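Arginyl-tRNA synthetase, putative (PDB 5JLD) probably catalyses the ATP-dependent attachment of L-arginine to tRNA(Arg), releasing AMP and diphosphate. Local coordinates at residues A[7-12]-A[522-527]; A[20-25]-A[71-76]; A[358-363]-A[373-378]. All blocks are in the same frame, centred on the assembly; numbering follows the deposited sequence.

Contact 1: residues A[7-12]-A[522-527]; sequences MECITK and FPDIFY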
loop_
_atom_site.group_PDB
_atom_site.type_symbol
_atom_site.label_atom_id
_atom_site.label_comp_id
_atom_site.label_asym_id
_atom_site.label_seq_id
_atom_site.Cartn_x
_atom_site.Cartn_y
_atom_site.Cartn_z
ATOM N N MET A 7 -8.700 16.223 8.749
ATOM C CA MET A 7 -7.380 16.483 9.319
ATOM C C MET A 7 -6.512 17.328 8.395
ATOM O O MET A 7 -6.504 17.152 7.173
ATOM C CB MET A 7 -6.641 15.171 9.621
ATOM C CG MET A 7 -7.366 14.214 10.565
ATOM S SD MET A 7 -6.341 12.787 11.012
ATOM C CE MET A 7 -5.102 13.526 12.084
ATOM N N GLU A 8 -5.777 18.244 9.008
ATOM C CA GLU A 8 -4.805 19.070 8.316
ATOM C C GLU A 8 -3.555 18.249 8.047
ATOM O O GLU A 8 -3.161 17.408 8.878
ATOM C CB GLU A 8 -4.474 20.298 9.178
ATOM C CG GLU A 8 -4.087 21.536 8.416
ATOM C CD GLU A 8 -3.949 22.768 9.315
ATOM O OE1 GLU A 8 -3.984 22.643 10.569
ATOM O OE2 GLU A 8 -3.814 23.872 8.750
ATOM N N CYS A 9 -2.907 18.488 6.912
ATOM C CA CYS A 9 -1.624 17.849 6.675
ATOM C C CYS A 9 -0.509 18.748 7.219
ATOM O O CYS A 9 -0.138 19.738 6.594
ATOM C CB CYS A 9 -1.386 17.555 5.187
ATOM S SG CYS A 9 0.261 16.814 4.858
ATOM N N ILE A 10 0.031 18.385 8.375
ATOM C CA ILE A 10 0.948 19.275 9.094
ATOM C C ILE A 10 2.286 19.498 8.367
ATOM O O ILE A 10 2.776 20.629 8.309
ATOM C CB ILE A 10 1.207 18.747 10.519
ATOM C CG1 ILE A 10 -0.087 18.821 11.341
ATOM C CG2 ILE A 10 2.329 19.530 11.191
ATOM C CD1 ILE A 10 0.049 18.271 12.750
ATOM N N THR A 11 2.878 18.442 7.810
ATOM C CA THR A 11 4.123 18.614 7.053
ATOM C C THR A 11 3.981 19.686 5.957
ATOM O O THR A 11 4.907 20.466 5.741
ATOM C CB THR A 11 4.599 17.278 6.416
ATOM O OG1 THR A 11 5.017 16.378 7.447
ATOM C CG2 THR A 11 5.762 17.511 5.482
ATOM N N LYS A 12 2.821 19.727 5.287
ATOM C CA LYS A 12 2.594 20.668 4.179
ATOM C C LYS A 12 2.336 22.060 4.705
ATOM O O LYS A 12 2.758 23.053 4.106
ATOM C CB LYS A 12 1.406 20.237 3.300
ATOM C CG LYS A 12 1.738 19.276 2.174
ATOM C CD LYS A 12 0.512 19.078 1.243
ATOM C CE LYS A 12 0.393 20.195 0.213
ATOM N NZ LYS A 12 1.312 19.954 -0.931
ATOM N N PHE A 522 -0.707 11.569 11.194
ATOM C CA PHE A 522 -1.342 10.577 10.321
ATOM C C PHE A 522 -1.408 11.033 8.839
ATOM O O PHE A 522 -0.972 10.300 7.969
ATOM C CB PHE A 522 -2.739 10.229 10.877
ATOM C CG PHE A 522 -3.347 8.972 10.302
ATOM C CD1 PHE A 522 -2.610 7.809 10.202
ATOM C CD2 PHE A 522 -4.676 8.954 9.885
ATOM C CE1 PHE A 522 -3.174 6.642 9.688
ATOM C CE2 PHE A 522 -5.252 7.794 9.378
ATOM C CZ PHE A 522 -4.497 6.631 9.273
ATOM N N PRO A 523 -1.871 12.268 8.562
ATOM C CA PRO A 523 -1.914 12.683 7.149
ATOM C C PRO A 523 -0.559 12.695 6.430
ATOM O O PRO A 523 -0.537 12.503 5.202
ATOM C CB PRO A 523 -2.491 14.102 7.223
ATOM C CG PRO A 523 -3.315 14.090 8.482
ATOM C CD PRO A 523 -2.485 13.286 9.439
ATOM N N ASP A 524 0.536 12.909 7.170
ATOM C CA ASP A 524 1.872 12.909 6.578
ATOM C C ASP A 524 2.163 11.551 5.921
ATOM O O ASP A 524 2.816 11.471 4.870
ATOM C CB ASP A 524 2.959 13.208 7.629
ATOM C CG ASP A 524 2.775 14.567 8.334
ATOM O OD1 ASP A 524 1.912 15.388 7.964
ATOM O OD2 ASP A 524 3.524 14.818 9.277
ATOM N N ILE A 525 1.682 10.489 6.564
ATOM C CA ILE A 525 1.892 9.128 6.069
ATOM C C ILE A 525 1.293 8.975 4.662
ATOM O O ILE A 525 1.921 8.419 3.755
ATOM C CB ILE A 525 1.272 8.076 7.008
ATOM C CG1 ILE A 525 1.838 8.209 8.432
ATOM C CG2 ILE A 525 1.494 6.669 6.457
ATOM C CD1 ILE A 525 3.340 7.950 8.493
ATOM N N PHE A 526 0.088 9.504 4.482
ATOM C CA PHE A 526 -0.601 9.393 3.204
ATOM C C PHE A 526 0.055 10.298 2.178
ATOM O O PHE A 526 0.268 9.897 1.020
ATOM C CB PHE A 526 -2.077 9.714 3.375
ATOM C CG PHE A 526 -2.786 8.711 4.224
ATOM C CD1 PHE A 526 -3.312 7.556 3.664
ATOM C CD2 PHE A 526 -2.873 8.889 5.597
ATOM C CE1 PHE A 526 -3.942 6.607 4.455
ATOM C CE2 PHE A 526 -3.502 7.942 6.399
ATOM C CZ PHE A 526 -4.036 6.801 5.830
ATOM N N TYR A 527 0.415 11.503 2.626
ATOM C CA TYR A 527 1.172 12.421 1.785
ATOM C C TYR A 527 2.401 11.738 1.172
ATOM O O TYR A 527 2.658 11.856 -0.039
ATOM C CB TYR A 527 1.586 13.653 2.600
ATOM C CG TYR A 527 2.594 14.549 1.934
ATOM C CD1 TYR A 527 2.231 15.369 0.867
ATOM C CD2 TYR A 527 3.915 14.587 2.378
ATOM C CE1 TYR A 527 3.163 16.212 0.254
ATOM C CE2 TYR A 527 4.850 15.439 1.785
ATOM C CZ TYR A 527 4.468 16.242 0.725
ATOM O OH TYR A 527 5.392 17.062 0.127
HETATM O O HOH W 1 -0.060 15.783 9.288
#
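The Phe522 ring carries Phe526 CE2 on one face, 3.3 Å above its plane, while its own CZ lies in the plane of the Phe526 ring at that ring's edge. Met7 SD stands at the Phe522 edge, near the plane. Tyr527 is met obliquely: the sulfur of Cys9 is 5.0 Å from its ring centroid in a sulfur-aromatic contact, and the Lys12 side chain crosses that of Tyr527 at about a right angle, its CG 3.9 Å from Tyr527 CE1. The buried carboxylate of Asp524 does the polar work. Thr11 N donates to Asp524 OD1 at 3.2 Å in a nearly straight bond (170°), arriving from above the carboxylate plane. Thr11 OG1, anti to its carbonyl carbon, gives a weak bond of 2.8 Å to Asp524 OD2. A water takes the N-H of Ile10 and donates to Asp524 OD1 at 2.4 Å. With Cys9 at the N-cap of helix 10-25, the carboxylate faces the first turn, which would be expected to stabilise its negative charge. One residue earlier, Pro523 is directed toward 7-12, its CG 3.3 Å from Glu8 O and 3.7 Å from Met7 CB. Asp524 OD2 is also hydrogen-bonded to the hydroxyls of Tyr37 and Tyr45, from strands 35-37 and 45-47, so helix 522-532 of the anticodon-binding domain is tied to the N-terminal sheet. Phe522 packs on helix 564-584 and Ile525 on helix 536-556.

Contact 2: residues A[20-25]-A[71-76]; sequences NSIQKC and EFIISN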
loop_
_atom_site.group_PDB
_atom_site.type_symbol
_atom_site.label_atom_id
_atom_site.label_comp_id
_atom_site.label_asym_id
_atom_site.label_seq_id
_atom_site.Cartn_x
_atom_site.Cartn_y
_atom_site.Cartn_z
ATOM N N ASN A 20 7.254 30.516 2.697
ATOM C CA ASN A 20 6.937 31.943 2.673
ATOM C C ASN A 20 8.045 32.737 3.365
ATOM O O ASN A 20 8.456 33.796 2.862
ATOM C CB ASN A 20 5.583 32.237 3.330
ATOM C CG ASN A 20 4.397 31.584 2.579
ATOM O OD1 ASN A 20 4.553 31.073 1.467
ATOM N ND2 ASN A 20 3.217 31.619 3.192
ATOM N N SER A 21 8.550 32.235 4.501
ATOM C CA SER A 21 9.640 32.996 5.147
ATOM C C SER A 21 10.903 33.101 4.278
ATOM O O SER A 21 11.531 34.150 4.206
ATOM C CB SER A 21 10.025 32.396 6.486
ATOM O OG SER A 21 11.013 33.206 7.085
ATOM N N ILE A 22 11.255 32.008 3.616
ATOM C CA ILE A 22 12.402 31.963 2.722
ATOM C C ILE A 22 12.227 32.952 1.584
ATOM O O ILE A 22 13.136 33.734 1.289
ATOM C CB ILE A 22 12.611 30.537 2.139
ATOM C CG1 ILE A 22 13.207 29.599 3.200
ATOM C CG2 ILE A 22 13.522 30.588 0.921
ATOM C CD1 ILE A 22 13.115 28.119 2.815
ATOM N N GLN A 23 11.051 32.924 0.958
ATOM C CA GLN A 23 10.742 33.859 -0.124
ATOM C C GLN A 23 10.852 35.309 0.324
ATOM O O GLN A 23 11.381 36.154 -0.399
ATOM C CB GLN A 23 9.340 33.606 -0.673
ATOM C CG GLN A 23 9.290 33.666 -2.173
ATOM C CD GLN A 23 10.222 32.645 -2.795
ATOM O OE1 GLN A 23 10.256 31.487 -2.376
ATOM N NE2 GLN A 23 11.000 33.074 -3.779
ATOM N N LYS A 24 10.350 35.594 1.518
ATOM C CA LYS A 24 10.417 36.945 2.071
ATOM C C LYS A 24 11.875 37.364 2.338
ATOM O O LYS A 24 12.277 38.507 2.070
ATOM C CB LYS A 24 9.586 37.009 3.352
ATOM C CG LYS A 24 9.321 38.409 3.895
ATOM C CD LYS A 24 8.424 38.350 5.133
ATOM C CE LYS A 24 8.481 39.645 5.940
ATOM N NZ LYS A 24 7.918 39.473 7.318
ATOM N N CYS A 25 12.664 36.426 2.864
ATOM C CA CYS A 25 14.077 36.662 3.148
ATOM C C CYS A 25 14.879 36.912 1.883
ATOM O O CYS A 25 15.712 37.810 1.829
ATOM C CB CYS A 25 14.692 35.469 3.882
ATOM S SG CYS A 25 14.191 35.305 5.577
ATOM N N GLU A 71 18.645 32.164 11.398
ATOM C CA GLU A 71 18.090 33.175 12.297
ATOM C C GLU A 71 17.274 34.242 11.543
ATOM O O GLU A 71 16.230 34.693 12.012
ATOM C CB GLU A 71 19.221 33.833 13.095
ATOM C CG GLU A 71 18.937 33.919 14.565
ATOM C CD GLU A 71 18.845 32.561 15.226
ATOM O OE1 GLU A 71 19.823 31.799 15.142
ATOM O OE2 GLU A 71 17.807 32.265 15.853
ATOM N N PHE A 72 17.755 34.657 10.378
ATOM C CA PHE A 72 16.961 35.541 9.522
ATOM C C PHE A 72 15.605 34.866 9.148
ATOM O O PHE A 72 14.501 35.455 9.326
ATOM C CB PHE A 72 17.789 35.910 8.284
ATOM C CG PHE A 72 17.199 37.003 7.440
ATOM C CD1 PHE A 72 16.598 38.108 8.021
ATOM C CD2 PHE A 72 17.279 36.933 6.053
ATOM C CE1 PHE A 72 16.070 39.121 7.231
ATOM C CE2 PHE A 72 16.751 37.933 5.258
ATOM C CZ PHE A 72 16.141 39.029 5.844
ATOM N N ILE A 73 15.687 33.614 8.697
ATOM C CA ILE A 73 14.469 32.853 8.378
ATOM C C ILE A 73 13.489 32.794 9.569
ATOM O O ILE A 73 12.298 33.037 9.424
ATOM C CB ILE A 73 14.801 31.416 7.941
ATOM C CG1 ILE A 73 15.545 31.429 6.598
ATOM C CG2 ILE A 73 13.520 30.568 7.878
ATOM C CD1 ILE A 73 15.926 30.063 6.101
ATOM N N ILE A 74 14.007 32.467 10.743
ATOM C CA ILE A 74 13.207 32.435 11.961
ATOM C C ILE A 74 12.570 33.802 12.259
ATOM O O ILE A 74 11.383 33.877 12.592
ATOM C CB ILE A 74 14.069 31.977 13.160
ATOM C CG1 ILE A 74 14.395 30.478 13.019
ATOM C CG2 ILE A 74 13.380 32.292 14.499
ATOM C CD1 ILE A 74 15.196 29.895 14.167
ATOM N N SER A 75 13.354 34.872 12.113
ATOM C CA SER A 75 12.867 36.227 12.356
ATOM C C SER A 75 11.721 36.562 11.403
ATOM O O SER A 75 10.881 37.410 11.718
ATOM C CB SER A 75 13.984 37.267 12.195
ATOM O OG SER A 75 14.219 37.552 10.816
ATOM N N ASN A 76 11.672 35.913 10.245
ATOM C CA ASN A 76 10.523 36.188 9.378
ATOM C C ASN A 76 9.373 35.168 9.480
ATOM O O ASN A 76 8.475 35.128 8.625
ATOM C CB ASN A 76 10.989 36.338 7.932
ATOM C CG ASN A 76 11.443 37.767 7.621
ATOM O OD1 ASN A 76 10.804 38.740 8.032
ATOM N ND2 ASN A 76 12.565 37.896 6.928
#
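Cys25 and Asn76 bury the most surface here, and they meet through sulfur. The amide ND2 of Asn76 donates to Cys25 SG at 3.3 Å; the bond is almost straight, at 172°, and the sulfur lies in the plane of the amide group. SG is held beside its own backbone N, anti to the carbonyl carbon, placing it over one face of Phe72, 3.5 Å above the ring plane and offset toward the rim. Cys25 CB adds to this Cys sulfur-aromatic contact, 3.5 Å from Phe72 CE2. The other branch of the Asn76 amide is used too: Lys24, extended beyond CG, reaches across to the end of the other helix and donates from NZ to Asn76 OD1 at 3.1 Å, from above the carbonyl plane. Segments 20-25 and 71-75, of helices 10-25 and 66-75 in the N-terminal domain, cross at 110°, with the C-terminal end of the second helix, where Asn76 leaves helical geometry, set against the last turns of the first. Third comes Ile73, whose carbonyl O, in that final turn, takes a hydrogen bond of 2.7 Å from Ser21 OG, which sits in the carbonyl plane on a lone pair. The side chains of Ile73 and Ile22 lie side by side, pointing the same way, with Ile73 CD1 4.0 Å from Ile22 CG1, on the flank where Ile73 also touches Ala50 of helix 49-57 and Ile93 of strand 93-97.

Contact 3: residues A[358-363]-A[373-378]; sequences TIFDLI and AKLMHV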
loop_
_atom_site.group_PDB
_atom_site.type_symbol
_atom_site.label_atom_id
_atom_site.label_comp_id
_atom_site.label_asym_id
_atom_site.label_seq_id
_atom_site.Cartn_x
_atom_site.Cartn_y
_atom_site.Cartn_z
ATOM N N THR A 358 10.117 0.561 -19.170
ATOM C CA THR A 358 10.207 0.615 -20.635
ATOM C C THR A 358 8.804 0.750 -21.229
ATOM O O THR A 358 8.614 1.387 -22.265
ATOM C CB THR A 358 10.893 -0.620 -21.248
ATOM O OG1 THR A 358 12.165 -0.845 -20.624
ATOM C CG2 THR A 358 11.103 -0.416 -22.746
ATOM N N ILE A 359 7.810 0.176 -20.560
ATOM C CA ILE A 359 6.457 0.332 -21.068
ATOM C C ILE A 359 6.009 1.780 -20.872
ATOM O O ILE A 359 5.414 2.377 -21.786
ATOM C CB ILE A 359 5.484 -0.655 -20.400
ATOM C CG1 ILE A 359 5.736 -2.063 -20.965
ATOM C CG2 ILE A 359 4.015 -0.244 -20.655
ATOM C CD1 ILE A 359 5.251 -3.176 -20.086
ATOM N N PHE A 360 6.353 2.369 -19.720
ATOM C CA PHE A 360 5.819 3.699 -19.404
ATOM C C PHE A 360 6.395 4.693 -20.408
ATOM O O PHE A 360 5.673 5.512 -20.985
ATOM C CB PHE A 360 6.160 4.116 -17.975
ATOM C CG PHE A 360 5.533 3.251 -16.915
ATOM C CD1 PHE A 360 4.470 2.393 -17.219
ATOM C CD2 PHE A 360 6.007 3.300 -15.604
ATOM C CE1 PHE A 360 3.902 1.588 -16.237
ATOM C CE2 PHE A 360 5.438 2.507 -14.608
ATOM C CZ PHE A 360 4.380 1.653 -14.922
ATOM N N ASP A 361 7.707 4.577 -20.620
ATOM C CA ASP A 361 8.412 5.357 -21.628
ATOM C C ASP A 361 7.727 5.286 -23.010
ATOM O O ASP A 361 7.651 6.294 -23.715
ATOM C CB ASP A 361 9.870 4.883 -21.719
ATOM C CG ASP A 361 10.708 5.734 -22.656
ATOM O OD1 ASP A 361 11.003 6.900 -22.311
ATOM O OD2 ASP A 361 11.073 5.234 -23.746
ATOM N N LEU A 362 7.210 4.122 -23.397
ATOM C CA LEU A 362 6.518 4.059 -24.698
ATOM C C LEU A 362 5.185 4.797 -24.624
ATOM O O LEU A 362 4.832 5.584 -25.518
ATOM C CB LEU A 362 6.292 2.612 -25.146
ATOM C CG LEU A 362 5.320 2.406 -26.320
ATOM C CD1 LEU A 362 5.806 3.099 -27.606
ATOM C CD2 LEU A 362 5.064 0.909 -26.560
ATOM N N ILE A 363 4.467 4.574 -23.528
ATOM C CA ILE A 363 3.089 5.049 -23.419
ATOM C C ILE A 363 3.070 6.585 -23.316
ATOM O O ILE A 363 2.138 7.260 -23.771
ATOM C CB ILE A 363 2.380 4.400 -22.200
ATOM C CG1 ILE A 363 1.474 3.232 -22.632
ATOM C CG2 ILE A 363 1.568 5.423 -21.429
ATOM C CD1 ILE A 363 2.140 2.153 -23.493
ATOM N N ALA A 373 -0.993 11.165 -16.554
ATOM C CA ALA A 373 -1.235 9.961 -15.775
ATOM C C ALA A 373 0.037 9.555 -15.022
ATOM O O ALA A 373 1.130 9.496 -15.592
ATOM C CB ALA A 373 -1.720 8.822 -16.664
ATOM N N LYS A 374 -0.125 9.296 -13.735
ATOM C CA LYS A 374 0.963 8.815 -12.891
ATOM C C LYS A 374 1.112 7.301 -12.999
ATOM O O LYS A 374 0.233 6.535 -12.565
ATOM C CB LYS A 374 0.715 9.221 -11.428
ATOM C CG LYS A 374 1.976 9.280 -10.566
ATOM C CD LYS A 374 1.618 9.609 -9.112
ATOM C CE LYS A 374 2.827 10.034 -8.289
ATOM N NZ LYS A 374 2.413 10.644 -6.995
ATOM N N LEU A 375 2.228 6.871 -13.573
ATOM C CA LEU A 375 2.467 5.465 -13.787
ATOM C C LEU A 375 3.523 4.995 -12.807
ATOM O O LEU A 375 4.656 5.483 -12.811
ATOM C CB LEU A 375 2.913 5.202 -15.238
ATOM C CG LEU A 375 1.995 5.704 -16.357
ATOM C CD1 LEU A 375 2.669 5.530 -17.730
ATOM C CD2 LEU A 375 0.611 5.025 -16.319
ATOM N N MET A 376 3.159 4.026 -11.979
ATOM C CA MET A 376 4.029 3.657 -10.890
ATOM C C MET A 376 4.306 2.175 -10.904
ATOM O O MET A 376 3.408 1.351 -11.063
ATOM C CB MET A 376 3.419 4.052 -9.543
ATOM C CG MET A 376 2.719 5.408 -9.512
ATOM S SD MET A 376 2.254 5.940 -7.833
ATOM C CE MET A 376 3.869 6.354 -7.181
ATOM N N HIS A 377 5.568 1.837 -10.740
ATOM C CA HIS A 377 5.926 0.473 -10.464
ATOM C C HIS A 377 6.219 0.341 -8.976
ATOM O O HIS A 377 7.047 1.072 -8.451
ATOM C CB HIS A 377 7.131 0.054 -11.288
ATOM C CG HIS A 377 7.527 -1.369 -11.066
ATOM N ND1 HIS A 377 8.554 -1.729 -10.220
ATOM C CD2 HIS A 377 7.023 -2.521 -11.560
ATOM C CE1 HIS A 377 8.673 -3.043 -10.214
ATOM N NE2 HIS A 377 7.760 -3.552 -11.022
ATOM N N VAL A 378 5.528 -0.584 -8.313
ATOM C CA VAL A 378 5.746 -0.911 -6.908
ATOM C C VAL A 378 6.366 -2.307 -6.811
ATOM O O VAL A 378 5.663 -3.331 -6.883
ATOM C CB VAL A 378 4.424 -0.872 -6.089
ATOM C CG1 VAL A 378 4.660 -1.328 -4.662
ATOM C CG2 VAL A 378 3.783 0.520 -6.118
#
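Phe360 and Leu375 slide past each other in opposite directions, each pointing from its own backbone toward the other segment. The leucine CB comes down over the middle of the phenyl face, 3.5 Å from the ring centroid and only 5° off the normal, a CH-pi contact. Both residues have CG anti to the carbonyl carbon, and the leucine then runs back along the ring, so that Leu375 CD1 reaches Phe360 CG at 3.7 Å. On one side of the ring, Phe360 CE2 lies 3.6 Å from Leu375 O, and the backbone N of His377 sits at the ring edge, close to its plane. Ile363, one turn on in the helix, crosses Leu375 at about a right angle, with Ile363 CG2 3.9 Å from Leu375 CD1. No hydrogen bond joins the two segments; the imidazole of His377 instead uses NE2 to bond Thr348 on the neighbouring strand. Helix and strand segments run nearly antiparallel, at 173°, with their axes 9.5 Å apart. This is the helix-on-sheet packing of a beta-alpha-beta unit (strand 343-349, helix 353-364 and the outermost strand 374-380 of the parallel sheet) in the Rossmann-type fold of this synthetase class.

In the fold
Contact 1 is buried, contact 2 partly so, and contact 3 lies at the surface beside the outermost strand of the catalytic sheet. Contacts 1 and 2 share helix 10-25, one at its start and the other at its end, with their centres about 23 Å apart. Contact 1 joins residues far apart in sequence across domains, and it combines a carboxylate shared by several donors with packing on Pro523 and Tyr527. Contact 2 stays within the N-terminal domain and uses sulfur, hydroxyl and amide groups where a second helix ends. Contact 3, about 39 Å from contact 2 between centres, closes a short connection by apolar and CH-pi packing, with no hydrogen bond between its two segments.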